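Local coordinates for acyl-CoA synthetase (AMP-forming)/AMP-acid ligase II-like protein (Dyadobacter fermentans, PDB 4GS5), which probably activates medium-chain fatty acids or related carboxylic acids with ATP and joins them to coenzyme A, as an AMP-forming ligase of the ANL superfamily, at residues P19-F24 and V108-A113; F41-S46 and G88-L93; T79-C84 and W104-T109; A113-G118 and P131-S136; D125-V130 and D148-V153. One frame throughout, in Å; residues are numbered along the deposited sequence. Where two conformers were deposited one is given.

Interaction 1: residues P19-F24 and V108-A113; sequences PRNPYF and VTEPTA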
# COMPACT_ATOMS: atom_id res chain seq x y z
N PRO A 19 -6.68 -23.45 24.15
CA PRO A 19 -6.03 -22.53 25.07
C PRO A 19 -7.01 -21.93 26.07
O PRO A 19 -8.20 -21.79 25.76
CB PRO A 19 -5.50 -21.43 24.15
CG PRO A 19 -5.21 -22.16 22.89
CD PRO A 19 -6.28 -23.21 22.75
N ARG A 20 -6.52 -21.60 27.27
CA ARG A 20 -7.33 -20.89 28.25
C ARG A 20 -7.24 -19.39 28.00
O ARG A 20 -8.18 -18.64 28.29
CB ARG A 20 -6.91 -21.25 29.67
CG ARG A 20 -7.26 -22.68 30.06
CD ARG A 20 -6.87 -22.99 31.50
NE ARG A 20 -5.91 -24.09 31.58
CZ ARG A 20 -5.37 -24.53 32.71
NH1 ARG A 20 -5.69 -23.96 33.86
NH2 ARG A 20 -4.51 -25.54 32.69
N ASN A 21 -6.11 -18.95 27.45
CA ASN A 21 -5.97 -17.57 27.01
C ASN A 21 -6.96 -17.32 25.87
O ASN A 21 -6.94 -18.04 24.86
CB ASN A 21 -4.54 -17.28 26.55
CG ASN A 21 -4.30 -15.81 26.29
OD1 ASN A 21 -5.10 -15.14 25.64
ND2 ASN A 21 -3.18 -15.30 26.80
N PRO A 22 -7.83 -16.32 26.03
CA PRO A 22 -8.88 -16.05 25.04
C PRO A 22 -8.30 -15.64 23.69
O PRO A 22 -8.83 -16.02 22.65
CB PRO A 22 -9.64 -14.87 25.66
CG PRO A 22 -8.65 -14.22 26.57
CD PRO A 22 -7.86 -15.35 27.15
N TYR A 23 -7.22 -14.88 23.72
CA TYR A 23 -6.62 -14.42 22.47
C TYR A 23 -6.21 -15.63 21.61
O TYR A 23 -6.60 -15.73 20.44
CB TYR A 23 -5.43 -13.49 22.74
CG TYR A 23 -4.72 -13.08 21.46
CD1 TYR A 23 -5.22 -12.08 20.65
CD2 TYR A 23 -3.54 -13.71 21.08
CE1 TYR A 23 -4.57 -11.72 19.49
CE2 TYR A 23 -2.89 -13.36 19.92
CZ TYR A 23 -3.41 -12.36 19.13
OH TYR A 23 -2.76 -12.01 17.97
N PHE A 24 -5.48 -16.56 22.22
CA PHE A 24 -5.01 -17.76 21.53
C PHE A 24 -6.14 -18.70 21.12
O PHE A 24 -6.01 -19.47 20.16
CB PHE A 24 -4.01 -18.50 22.40
CG PHE A 24 -2.70 -17.79 22.56
CD1 PHE A 24 -2.18 -17.04 21.52
CD2 PHE A 24 -1.99 -17.89 23.75
CE1 PHE A 24 -0.97 -16.38 21.67
CE2 PHE A 24 -0.78 -17.23 23.90
CZ PHE A 24 -0.27 -16.48 22.85
N VAL A 108 2.68 -18.58 17.86
CA VAL A 108 1.75 -17.49 17.95
C VAL A 108 2.04 -16.68 19.19
O VAL A 108 2.07 -17.22 20.30
CB VAL A 108 0.29 -17.99 17.99
CG1 VAL A 108 -0.67 -16.82 17.95
CG2 VAL A 108 0.03 -18.96 16.84
N THR A 109 2.24 -15.38 19.02
CA THR A 109 2.48 -14.49 20.15
C THR A 109 1.42 -13.39 20.19
O THR A 109 0.76 -13.13 19.19
CB THR A 109 3.87 -13.84 20.07
OG1 THR A 109 4.15 -13.16 21.29
CG2 THR A 109 3.91 -12.84 18.95
N GLU A 110 1.27 -12.75 21.35
CA GLU A 110 0.32 -11.65 21.47
C GLU A 110 0.85 -10.48 20.67
O GLU A 110 2.04 -10.16 20.74
CB GLU A 110 0.09 -11.27 22.94
CG GLU A 110 -0.25 -12.46 23.82
CD GLU A 110 -0.89 -12.09 25.16
OE1 GLU A 110 -0.75 -10.93 25.62
OE2 GLU A 110 -1.55 -12.98 25.75
N PRO A 111 -0.03 -9.84 19.90
CA PRO A 111 0.47 -8.80 19.01
C PRO A 111 0.92 -7.60 19.84
O PRO A 111 0.14 -7.09 20.66
CB PRO A 111 -0.75 -8.46 18.16
CG PRO A 111 -1.91 -8.72 19.07
CD PRO A 111 -1.50 -9.85 19.98
N THR A 112 2.17 -7.19 19.66
CA THR A 112 2.74 -6.04 20.35
C THR A 112 3.67 -5.35 19.37
O THR A 112 3.89 -5.84 18.25
CB THR A 112 3.57 -6.43 21.57
OG1 THR A 112 4.64 -7.29 21.15
CG2 THR A 112 2.72 -7.16 22.58
N ALA A 113 4.25 -4.22 19.78
CA ALA A 113 5.11 -3.42 18.91
C ALA A 113 6.43 -4.14 18.64
O ALA A 113 7.04 -3.96 17.58
CB ALA A 113 5.38 -2.06 19.54
O HOH W 1 -0.61 -13.18 17.12
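The capped start of helix 22-36 packs here against the end of strand 105-109 and the residues that follow it, in what is probably the large N-terminal domain of an ANL-type enzyme. Tyr23 and Pro111 meet tip to tip: the phenol carbon CZ of Tyr23 lies 3.3 Å from CD of Pro111. Next to it, Phe24 and Val108 run alongside in opposite senses, with Phe24 CE1 3.8 Å from Val108 CG1, and the same ring passes its CZ near the CG of Glu110. The polar link is at the end of Glu110, whose extended chain brings OE2 to the amide of Asn21; Asn21 ND2 donates to Glu110 OE2 over 3.0 Å, nearly along the C-O axis, and the amide stands almost perpendicular to the carboxylate (86°). That amide is held by a second bond, since Asn21 is the N-cap of the helix: with CG anti to the backbone N (chi1 -171°), its OD1 accepts from Tyr23 N. Further out, Tyr23 OH is hydrogen-bonded to Val87 N, and Thr109 OG1 makes a weak hydrogen bond to Met4 O. One water, in the plane of the Tyr23 ring at its edge, lies 2.6 Å from Tyr23 OH and donates to Thr109 O.

Interaction 2: residues F41-S46 and G88-L93; sequences FVLHTS and GYIAGL. With EDO (1,2-ethanediol), chain U.
Leu43 sets both methyls against the tip of Leu93, CD1 and CD2 each lying 3.8 Å from Leu93 CD1. The two side chains meet at a slant, whereas Ile90 comes in nearly perpendicular, its CD1 4.0 Å from Leu43 CD1. With CG beside its own backbone N (chi1 -41°), Leu43 directs its branches at the first turn of helix 90-102. An alanine here would remove CG and both methyls and would probably loosen the fit of Ile90 and Leu93 against the strand. One residue on, the backbone takes over: Ile90 N donates to His44 O across 3.2 Å, and the amide arrives nearly along the C=O axis. This ties the N-terminal end of the helix, just after its N-cap Tyr89, to the strand. The Tyr89 ring turns an edge to Thr45, whose CA lies in the ring plane 3.9 Å from Tyr89 CD1, while CB of His44 rests near Gly88 O. Near the strand's start a 1,2-ethanediol, probably from the crystallisation liquor, receives a bond from Val42 N to its O1 (2.9 Å) and also bonds Lys33 NZ; its C1 touches Leu43 CD2. Strand 40-46 is paired antiparallel with strand 52-58, and Phe30 of helix 22-36 touches both Leu43 and Leu93, so the contact is wedged where that helix, helix 90-102 and the two-stranded sheet come together.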
# COMPACT_ATOMS: atom_id res chain seq x y z
N PHE A 41 -15.85 -18.31 5.54
CA PHE A 41 -15.42 -17.79 6.83
C PHE A 41 -15.79 -16.33 6.96
O PHE A 41 -15.64 -15.55 6.02
CB PHE A 41 -13.90 -17.95 7.00
CG PHE A 41 -13.43 -19.36 6.82
CD1 PHE A 41 -13.23 -20.18 7.92
CD2 PHE A 41 -13.20 -19.87 5.56
CE1 PHE A 41 -12.81 -21.49 7.76
CE2 PHE A 41 -12.78 -21.19 5.39
CZ PHE A 41 -12.59 -22.00 6.49
N VAL A 42 -16.28 -15.98 8.14
CA VAL A 42 -16.52 -14.60 8.51
C VAL A 42 -15.36 -14.13 9.38
O VAL A 42 -15.26 -14.50 10.55
CB VAL A 42 -17.84 -14.44 9.31
CG1 VAL A 42 -18.07 -12.99 9.67
CG2 VAL A 42 -19.02 -14.98 8.51
N LEU A 43 -14.46 -13.33 8.79
CA LEU A 43 -13.35 -12.75 9.54
C LEU A 43 -13.60 -11.24 9.76
O LEU A 43 -14.68 -10.73 9.45
CB LEU A 43 -12.03 -12.99 8.81
CG LEU A 43 -11.89 -14.39 8.21
CD1 LEU A 43 -10.45 -14.64 7.75
CD2 LEU A 43 -12.34 -15.47 9.18
N HIS A 44 -12.61 -10.53 10.30
CA HIS A 44 -12.79 -9.11 10.64
C HIS A 44 -11.71 -8.22 10.06
O HIS A 44 -10.57 -8.64 9.89
CB HIS A 44 -12.80 -8.91 12.16
CG HIS A 44 -14.02 -9.44 12.84
ND1 HIS A 44 -14.03 -10.66 13.50
CD2 HIS A 44 -15.26 -8.93 12.97
CE1 HIS A 44 -15.23 -10.86 14.00
NE2 HIS A 44 -16.00 -9.83 13.70
N THR A 45 -12.07 -6.98 9.75
CA THR A 45 -11.11 -5.98 9.30
C THR A 45 -11.54 -4.63 9.90
O THR A 45 -12.57 -4.54 10.55
CB THR A 45 -11.03 -5.91 7.75
OG1 THR A 45 -9.95 -5.06 7.35
CG2 THR A 45 -12.32 -5.41 7.15
N SER A 46 -10.74 -3.58 9.72
CA SER A 46 -11.12 -2.25 10.19
C SER A 46 -11.97 -1.54 9.13
O SER A 46 -11.62 -1.56 7.96
CB SER A 46 -9.87 -1.41 10.49
OG SER A 46 -9.25 -1.83 11.70
N GLY A 88 -7.11 -11.71 15.78
CA GLY A 88 -8.49 -11.28 15.83
C GLY A 88 -8.88 -10.70 14.48
O GLY A 88 -10.06 -10.48 14.21
N TYR A 89 -7.88 -10.47 13.62
CA TYR A 89 -8.11 -9.85 12.31
C TYR A 89 -7.50 -10.66 11.17
O TYR A 89 -6.68 -11.54 11.38
CB TYR A 89 -7.62 -8.40 12.28
CG TYR A 89 -8.40 -7.51 13.23
CD1 TYR A 89 -9.35 -6.62 12.77
CD2 TYR A 89 -8.20 -7.60 14.61
CE1 TYR A 89 -10.08 -5.83 13.64
CE2 TYR A 89 -8.93 -6.82 15.49
CZ TYR A 89 -9.86 -5.93 15.00
OH TYR A 89 -10.58 -5.15 15.88
N ILE A 90 -7.91 -10.33 9.94
CA ILE A 90 -7.53 -11.09 8.76
C ILE A 90 -6.02 -11.23 8.55
O ILE A 90 -5.54 -12.27 8.11
CB ILE A 90 -8.17 -10.51 7.48
CG1 ILE A 90 -7.78 -11.33 6.25
CG2 ILE A 90 -7.79 -9.06 7.30
CD1 ILE A 90 -8.96 -11.80 5.42
N ALA A 91 -5.27 -10.18 8.85
CA ALA A 91 -3.82 -10.23 8.65
C ALA A 91 -3.19 -11.39 9.43
O ALA A 91 -2.37 -12.14 8.90
CB ALA A 91 -3.18 -8.91 9.04
N GLY A 92 -3.58 -11.52 10.69
CA GLY A 92 -3.10 -12.59 11.53
C GLY A 92 -3.66 -13.93 11.13
O GLY A 92 -2.93 -14.92 11.08
N LEU A 93 -4.96 -13.99 10.86
CA LEU A 93 -5.57 -15.24 10.43
C LEU A 93 -4.90 -15.81 9.16
O LEU A 93 -4.79 -17.02 9.02
CB LEU A 93 -7.08 -15.08 10.25
CG LEU A 93 -7.79 -14.73 11.56
CD1 LEU A 93 -9.29 -14.62 11.37
CD2 LEU A 93 -7.46 -15.79 12.60
C1 EDO U . -14.78 -18.07 10.78
O1 EDO U . -16.15 -17.83 10.41
C2 EDO U . -14.58 -17.71 12.24
O2 EDO U . -13.55 -18.50 12.82

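Interaction 3: residues T79-C84 and W104-T109; sequences TRALVC and WELTVT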
# COMPACT_ATOMS: atom_id res chain seq x y z
N THR A 79 8.78 -24.88 7.68
CA THR A 79 8.98 -23.44 7.88
C THR A 79 8.59 -23.03 9.31
O THR A 79 7.46 -23.27 9.75
CB THR A 79 8.15 -22.60 6.90
OG1 THR A 79 8.66 -22.77 5.57
CG2 THR A 79 8.23 -21.12 7.23
N ARG A 80 9.53 -22.42 10.04
CA ARG A 80 9.24 -21.93 11.38
C ARG A 80 8.75 -20.50 11.30
O ARG A 80 9.54 -19.59 11.04
CB ARG A 80 10.49 -22.02 12.26
CG ARG A 80 10.96 -23.44 12.52
CD ARG A 80 12.38 -23.45 13.08
NE ARG A 80 13.29 -22.79 12.14
CZ ARG A 80 14.56 -22.50 12.40
NH1 ARG A 80 15.07 -22.79 13.59
NH2 ARG A 80 15.31 -21.89 11.49
N ALA A 81 7.46 -20.29 11.50
CA ALA A 81 6.86 -19.00 11.27
C ALA A 81 6.42 -18.37 12.59
O ALA A 81 5.83 -19.05 13.45
CB ALA A 81 5.67 -19.13 10.33
N LEU A 82 6.73 -17.09 12.76
CA LEU A 82 6.27 -16.35 13.94
C LEU A 82 5.00 -15.56 13.58
O LEU A 82 4.99 -14.80 12.62
CB LEU A 82 7.36 -15.39 14.43
CG LEU A 82 6.97 -14.39 15.54
CD1 LEU A 82 6.82 -15.10 16.88
CD2 LEU A 82 8.02 -13.32 15.64
N VAL A 83 3.94 -15.78 14.35
CA VAL A 83 2.68 -15.08 14.11
C VAL A 83 2.51 -13.96 15.14
O VAL A 83 2.14 -14.22 16.28
CB VAL A 83 1.48 -16.06 14.25
CG1 VAL A 83 0.16 -15.35 13.95
CG2 VAL A 83 1.68 -17.27 13.34
N CYS A 84 2.79 -12.72 14.72
CA CYS A 84 2.77 -11.57 15.63
C CYS A 84 1.80 -10.50 15.14
O CYS A 84 1.82 -9.37 15.63
CB CYS A 84 4.16 -10.95 15.77
SG CYS A 84 4.94 -10.47 14.17
N TRP A 104 3.51 -25.44 8.19
CA TRP A 104 4.51 -24.71 8.95
C TRP A 104 4.38 -25.05 10.42
O TRP A 104 3.32 -25.47 10.86
CB TRP A 104 4.31 -23.21 8.80
CG TRP A 104 4.53 -22.64 7.43
CD1 TRP A 104 5.01 -23.28 6.32
CD2 TRP A 104 4.25 -21.29 7.03
NE1 TRP A 104 5.06 -22.40 5.26
CE2 TRP A 104 4.59 -21.17 5.67
CE3 TRP A 104 3.74 -20.17 7.71
CZ2 TRP A 104 4.44 -19.98 4.96
CZ3 TRP A 104 3.60 -18.97 7.00
CH2 TRP A 104 3.94 -18.89 5.64
N GLU A 105 5.45 -24.83 11.17
CA GLU A 105 5.34 -24.75 12.62
C GLU A 105 4.97 -23.30 12.95
O GLU A 105 5.71 -22.38 12.60
CB GLU A 105 6.67 -25.10 13.27
CG GLU A 105 6.65 -25.04 14.78
CD GLU A 105 8.04 -25.19 15.38
OE1 GLU A 105 8.15 -25.13 16.63
OE2 GLU A 105 9.02 -25.36 14.62
N LEU A 106 3.84 -23.09 13.62
CA LEU A 106 3.41 -21.74 13.96
C LEU A 106 3.72 -21.40 15.41
O LEU A 106 3.33 -22.14 16.33
CB LEU A 106 1.91 -21.55 13.69
CG LEU A 106 1.43 -21.80 12.26
CD1 LEU A 106 -0.08 -21.82 12.19
CD2 LEU A 106 1.99 -20.74 11.34
N THR A 107 4.42 -20.29 15.62
CA THR A 107 4.61 -19.74 16.95
C THR A 107 3.76 -18.49 17.09
O THR A 107 4.05 -17.45 16.50
CB THR A 107 6.07 -19.39 17.22
OG1 THR A 107 6.86 -20.57 17.19
CG2 THR A 107 6.22 -18.71 18.59
N VAL A 108 2.68 -18.58 17.86
CA VAL A 108 1.75 -17.49 17.95
C VAL A 108 2.04 -16.68 19.19
O VAL A 108 2.07 -17.22 20.30
CB VAL A 108 0.29 -17.99 17.99
CG1 VAL A 108 -0.67 -16.82 17.95
CG2 VAL A 108 0.03 -18.96 16.84
N THR A 109 2.24 -15.38 19.02
CA THR A 109 2.48 -14.49 20.15
C THR A 109 1.42 -13.39 20.19
O THR A 109 0.76 -13.13 19.19
CB THR A 109 3.87 -13.84 20.07
OG1 THR A 109 4.15 -13.16 21.29
CG2 THR A 109 3.91 -12.84 18.95
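Thr107 O is held by two contacts: it accepts from Val83 N over 2.7 Å, nearly straight at the hydrogen (175°) though the donor sits above the carbonyl plane, and it receives a CA-H...O contact from Leu82 CA at 3.6 Å. Ala81 N donates to Glu105 O and Ala81 O accepts from Thr107 N, both over 2.9 Å and nearly along the C=O axis. Bonds from Glu105 N to Thr79 O and Thr109 N to Val83 O extend the ladder. On the face of Ala81 and Val83, the indole of Trp104 is turned so that Thr79 CB stands over it, 3.5 Å from the centroid of the five-membered ring, a CH-pi contact; its NE1 bonds Leu75 O, and Ala81 CB comes within 3.4 Å of Trp104 CE3. Leu106 CD2 meets Ala81 CB and Val83 CG2, and Met95 of helix 90-102 packs on Ala81, Val83 and Trp104. The other face carries Arg80 and Glu105 alongside each other, Arg80 CG against Glu105 OE2, their charged ends apart (NE to OE2 5.6 Å); Arg80 NH2 makes its salt bridge with Asp125 OD1. Strands 80-83 and 105-109, with helix 90-102 between them in sequence, form a beta-alpha-beta unit with parallel strands, consistent with the alpha/beta N-terminal domain of ANL enzymes.

Interaction 4: residues A113-G118 and P131-S136; sequences ANPLAG and PMQLQS. With EDO (1,2-ethanediol), chain B.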
# COMPACT_ATOMS: atom_id res chain seq x y z
N ALA A 113 4.25 -4.22 19.78
CA ALA A 113 5.11 -3.42 18.91
C ALA A 113 6.43 -4.14 18.64
O ALA A 113 7.04 -3.96 17.58
CB ALA A 113 5.38 -2.06 19.54
N ASN A 114 6.86 -4.95 19.60
CA ASN A 114 8.11 -5.68 19.46
C ASN A 114 7.91 -7.17 19.66
O ASN A 114 7.93 -7.65 20.80
CB ASN A 114 9.17 -5.15 20.43
CG ASN A 114 10.56 -5.69 20.12
OD1 ASN A 114 10.72 -6.83 19.67
ND2 ASN A 114 11.58 -4.86 20.35
N PRO A 115 7.70 -7.90 18.56
CA PRO A 115 7.44 -9.34 18.58
C PRO A 115 8.59 -10.18 19.15
O PRO A 115 8.34 -11.33 19.53
CB PRO A 115 7.21 -9.68 17.11
CG PRO A 115 7.75 -8.52 16.35
CD PRO A 115 7.59 -7.33 17.21
N LEU A 116 9.80 -9.65 19.18
CA LEU A 116 10.94 -10.41 19.69
C LEU A 116 11.21 -10.12 21.16
O LEU A 116 11.97 -10.83 21.81
CB LEU A 116 12.21 -10.09 18.89
CG LEU A 116 12.32 -10.67 17.48
CD1 LEU A 116 13.74 -10.47 16.96
CD2 LEU A 116 11.95 -12.15 17.47
N ALA A 117 10.56 -9.08 21.68
CA ALA A 117 10.88 -8.59 23.01
C ALA A 117 10.68 -9.64 24.09
O ALA A 117 11.48 -9.74 25.02
CB ALA A 117 10.08 -7.33 23.33
N GLY A 118 9.60 -10.41 23.97
CA GLY A 118 9.24 -11.35 25.02
C GLY A 118 9.89 -12.72 24.96
O GLY A 118 9.88 -13.46 25.94
N PRO A 131 5.50 -2.43 9.43
CA PRO A 131 6.80 -1.74 9.43
C PRO A 131 7.21 -1.24 10.81
O PRO A 131 8.39 -1.33 11.16
CB PRO A 131 6.55 -0.54 8.49
CG PRO A 131 5.52 -1.07 7.52
CD PRO A 131 4.61 -1.95 8.36
N MSE A 132 6.25 -0.71 11.58
CA MSE A 132 6.57 -0.25 12.91
C MSE A 132 7.10 -1.36 13.81
O MSE A 132 7.91 -1.12 14.71
CB MSE A 132 5.33 0.37 13.56
CG MSE A 132 5.69 1.36 14.62
SE MSE A 132 4.18 2.44 15.11
CE MSE A 132 4.28 3.84 13.76
N GLN A 133 6.64 -2.58 13.58
CA GLN A 133 7.16 -3.70 14.37
C GLN A 133 8.63 -3.97 14.07
O GLN A 133 9.41 -4.29 14.98
CB GLN A 133 6.33 -4.97 14.19
CG GLN A 133 5.01 -4.93 14.96
CD GLN A 133 4.13 -6.11 14.62
OE1 GLN A 133 3.93 -6.44 13.45
NE2 GLN A 133 3.59 -6.76 15.65
N LEU A 134 9.02 -3.85 12.80
CA LEU A 134 10.42 -4.08 12.46
C LEU A 134 11.27 -2.94 12.99
O LEU A 134 12.39 -3.13 13.46
CB LEU A 134 10.60 -4.22 10.95
CG LEU A 134 12.04 -4.43 10.47
CD1 LEU A 134 12.62 -5.68 11.13
CD2 LEU A 134 12.05 -4.55 8.94
N GLN A 135 10.76 -1.72 12.91
CA GLN A 135 11.51 -0.57 13.39
C GLN A 135 11.72 -0.68 14.90
O GLN A 135 12.76 -0.27 15.41
CB GLN A 135 10.78 0.73 13.05
CG GLN A 135 11.69 1.98 13.04
CD GLN A 135 11.80 2.65 14.40
OE1 GLN A 135 11.05 2.35 15.32
NE2 GLN A 135 12.74 3.58 14.52
N SER A 136 10.72 -1.22 15.60
CA SER A 136 10.79 -1.36 17.06
C SER A 136 11.88 -2.35 17.45
O SER A 136 12.65 -2.12 18.37
CB SER A 136 9.46 -1.86 17.64
OG SER A 136 8.51 -0.81 17.75
C1 EDO B . 3.53 2.41 9.69
O1 EDO B . 4.77 2.82 10.29
C2 EDO B . 3.46 0.89 9.55
O2 EDO B . 3.43 0.23 10.81
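The chain makes a type I turn from Asn114 to Ala117, closed by Ala117 N to Asn114 O, beside the first turns of helix 131-139, and the CA atoms of Ala113 and Gln133 come within 5.0 Å. Asn114 adds an Asx turn: with CG anti to its backbone N (chi1 -168°), its OD1 accepts from Leu116 N at 3.0 Å, in the carbonyl plane. Its ND2 is bonded to Thr143 OG1. An alanine here would remove the carbonyl that accepts from Leu116 N and the amide that bonds Thr143, and would probably leave the turn less firmly set. Toward the helix, the carbonyl of Ala113 meets two residues. Gln133 CA approaches Ala113 O to 3.2 Å as a CA-H...O contact, while CB of Ser136 lies equally close to the same oxygen. The hydroxyl of Ser136 turns back on its own helix, OG donating to Met132 O over 3.1 Å from above the carbonyl plane, so that this oxygen takes two donors, Ser136 OG and N. The Pro115 ring lies obliquely across the Gln133 side chain, CD 4.0 Å from Gln133 CB. Beyond CB the extended chain of Gln133 leads its amide to Thr112 O and Cys84 O through NE2, and to Val130 N through OE1. Thus the loop after strand 105-109 is held against helix 131-139, with Pro115 reaching Met129 of strand 126-129 and Leu134 of the helix facing both Met129 and Ile168 of helix 162-169.

Interaction 5: residues D125-V130 and D148-V153; sequences DFVAMV and DRLGKV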
# COMPACT_ATOMS: atom_id res chain seq x y z
N ASP A 125 12.04 -18.83 10.31
CA ASP A 125 12.31 -18.86 8.89
C ASP A 125 11.48 -17.82 8.17
O ASP A 125 11.74 -17.49 7.02
CB ASP A 125 12.00 -20.23 8.31
CG ASP A 125 12.84 -21.34 8.94
OD1 ASP A 125 14.06 -21.16 9.08
OD2 ASP A 125 12.27 -22.38 9.32
N PHE A 126 10.45 -17.33 8.86
CA PHE A 126 9.53 -16.41 8.24
C PHE A 126 8.70 -15.67 9.27
O PHE A 126 8.24 -16.24 10.27
CB PHE A 126 8.61 -17.13 7.27
CG PHE A 126 7.63 -16.22 6.60
CD1 PHE A 126 8.08 -15.22 5.76
CD2 PHE A 126 6.27 -16.34 6.82
CE1 PHE A 126 7.19 -14.35 5.14
CE2 PHE A 126 5.37 -15.49 6.20
CZ PHE A 126 5.83 -14.49 5.36
N VAL A 127 8.50 -14.38 9.04
CA VAL A 127 7.57 -13.62 9.86
C VAL A 127 6.90 -12.55 9.02
O VAL A 127 7.56 -11.92 8.18
CB VAL A 127 8.28 -12.96 11.05
CG1 VAL A 127 9.38 -12.04 10.56
CG2 VAL A 127 7.26 -12.19 11.92
N ALA A 128 5.60 -12.34 9.24
CA ALA A 128 4.93 -11.20 8.60
C ALA A 128 4.65 -10.17 9.68
O ALA A 128 4.24 -10.53 10.78
CB ALA A 128 3.64 -11.63 7.91
N MSE A 129 4.88 -8.90 9.39
CA MSE A 129 4.67 -7.88 10.39
C MSE A 129 4.43 -6.54 9.75
O MSE A 129 4.50 -6.41 8.53
CB MSE A 129 5.85 -7.85 11.37
CG MSE A 129 7.18 -7.39 10.78
SE MSE A 129 8.64 -7.47 12.12
CE MSE A 129 8.49 -9.32 12.65
N VAL A 130 4.08 -5.54 10.56
CA VAL A 130 3.94 -4.19 10.04
C VAL A 130 5.26 -3.48 10.23
O VAL A 130 6.08 -3.90 11.05
CB VAL A 130 2.78 -3.38 10.69
CG1 VAL A 130 1.43 -4.05 10.39
CG2 VAL A 130 2.99 -3.20 12.19
N ASP A 148 18.01 -10.60 12.75
CA ASP A 148 18.19 -11.60 11.70
C ASP A 148 17.56 -12.97 12.05
O ASP A 148 17.28 -13.77 11.16
CB ASP A 148 19.65 -11.70 11.27
CG ASP A 148 20.08 -10.50 10.41
OD1 ASP A 148 19.20 -9.75 9.95
OD2 ASP A 148 21.29 -10.31 10.19
N ARG A 149 17.29 -13.21 13.33
CA ARG A 149 16.61 -14.43 13.75
C ARG A 149 15.19 -14.51 13.18
O ARG A 149 14.51 -15.53 13.30
CB ARG A 149 16.58 -14.53 15.28
CG ARG A 149 17.76 -15.30 15.89
CD ARG A 149 19.10 -14.62 15.65
NE ARG A 149 20.07 -14.95 16.70
CZ ARG A 149 20.95 -14.08 17.19
NH1 ARG A 149 21.79 -14.45 18.15
NH2 ARG A 149 21.00 -12.85 16.72
N LEU A 150 14.72 -13.41 12.58
CA LEU A 150 13.43 -13.43 11.88
C LEU A 150 13.48 -14.28 10.60
O LEU A 150 12.43 -14.71 10.11
CB LEU A 150 12.97 -12.01 11.56
CG LEU A 150 12.68 -11.09 12.75
CD1 LEU A 150 12.40 -9.66 12.27
CD2 LEU A 150 11.51 -11.61 13.58
N GLY A 151 14.68 -14.52 10.07
CA GLY A 151 14.85 -15.31 8.85
C GLY A 151 14.54 -14.53 7.57
O GLY A 151 15.44 -14.19 6.78
N LYS A 152 13.27 -14.27 7.33
CA LYS A 152 12.87 -13.48 6.17
C LYS A 152 11.56 -12.77 6.50
O LYS A 152 10.67 -13.37 7.10
CB LYS A 152 12.83 -14.35 4.90
CG LYS A 152 11.52 -14.53 4.21
CD LYS A 152 11.68 -15.08 2.76
CE LYS A 152 12.85 -16.02 2.58
NZ LYS A 152 12.73 -16.76 1.28
N VAL A 153 11.48 -11.48 6.17
CA VAL A 153 10.39 -10.65 6.67
C VAL A 153 9.48 -10.15 5.55
O VAL A 153 9.95 -9.60 4.53
CB VAL A 153 10.95 -9.41 7.40
CG1 VAL A 153 9.81 -8.51 7.86
CG2 VAL A 153 11.81 -9.83 8.58
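Leu150 closes a short 3-10 turn, and its CG, beside the backbone N (chi1 -64°), sends the methyls into the apolar side of strand 126-129. CD2 of Leu150 touches Val127 CG1 at 3.7 Å. Met129, a selenomethionine bent at chi3, meets both Leu150 methyls with its CE, 3.9 Å from each of CD1 and CD2, the chains crossing at about a right angle. Gly151 follows with positive phi (79°), a backbone shape that favours glycine; a CB here would also clash with Asp125 CA. Lys152 brings the chain alongside the strand. Its carbonyl takes Val127 N over 3.1 Å, nearly along the C=O axis, and Phe126 CA lies 3.4 Å from the same Lys152 O as a CA-H...O contact. This is the entry into the next parallel strand, 153-155, reached through helix 131-139, a parallel strand-helix-strand connection consistent with the alpha/beta architecture of AMP-binding domains. The lysine aliphatic part serves the other face: its CG lies at the edge of the Phe126 ring, in the ring plane and 3.8 Å from CD1, while NZ is bonded to Leu73 O. Phe126 also meets the ring of Trp104. Val153, in bridge with Val127, returns to the side of Leu150: its CG2 is 3.8 Å from Val127 CG1, and its CG1 lies near Met129 CG.

In the fold
Interactions 3 and 5, with centres about 10 Å apart, are joined because strands 80-83 and 126-129 are neighbours in the sheet: Leu82 N lies 3.0 Å from Phe126 O, probably a hydrogen bond, and Arg80 NH2 bridges Asp125 OD1 at 2.8 Å. Interaction 1 joins helix 22-36 to the strand that interaction 3 pairs, and both use Val108 and Thr109. Interaction 4 touches its neighbours through Gln133, whose NE2 is 2.8 Å from Thr112 O of interaction 1 and 3.2 Å from Cys84 O of interaction 3; Pro115 CG also meets Met129 CE of interaction 5 at 3.9 Å. Interaction 2 lies beside interaction 3, where Gly92 O and Val83 CG1 approach to 4.2 Å.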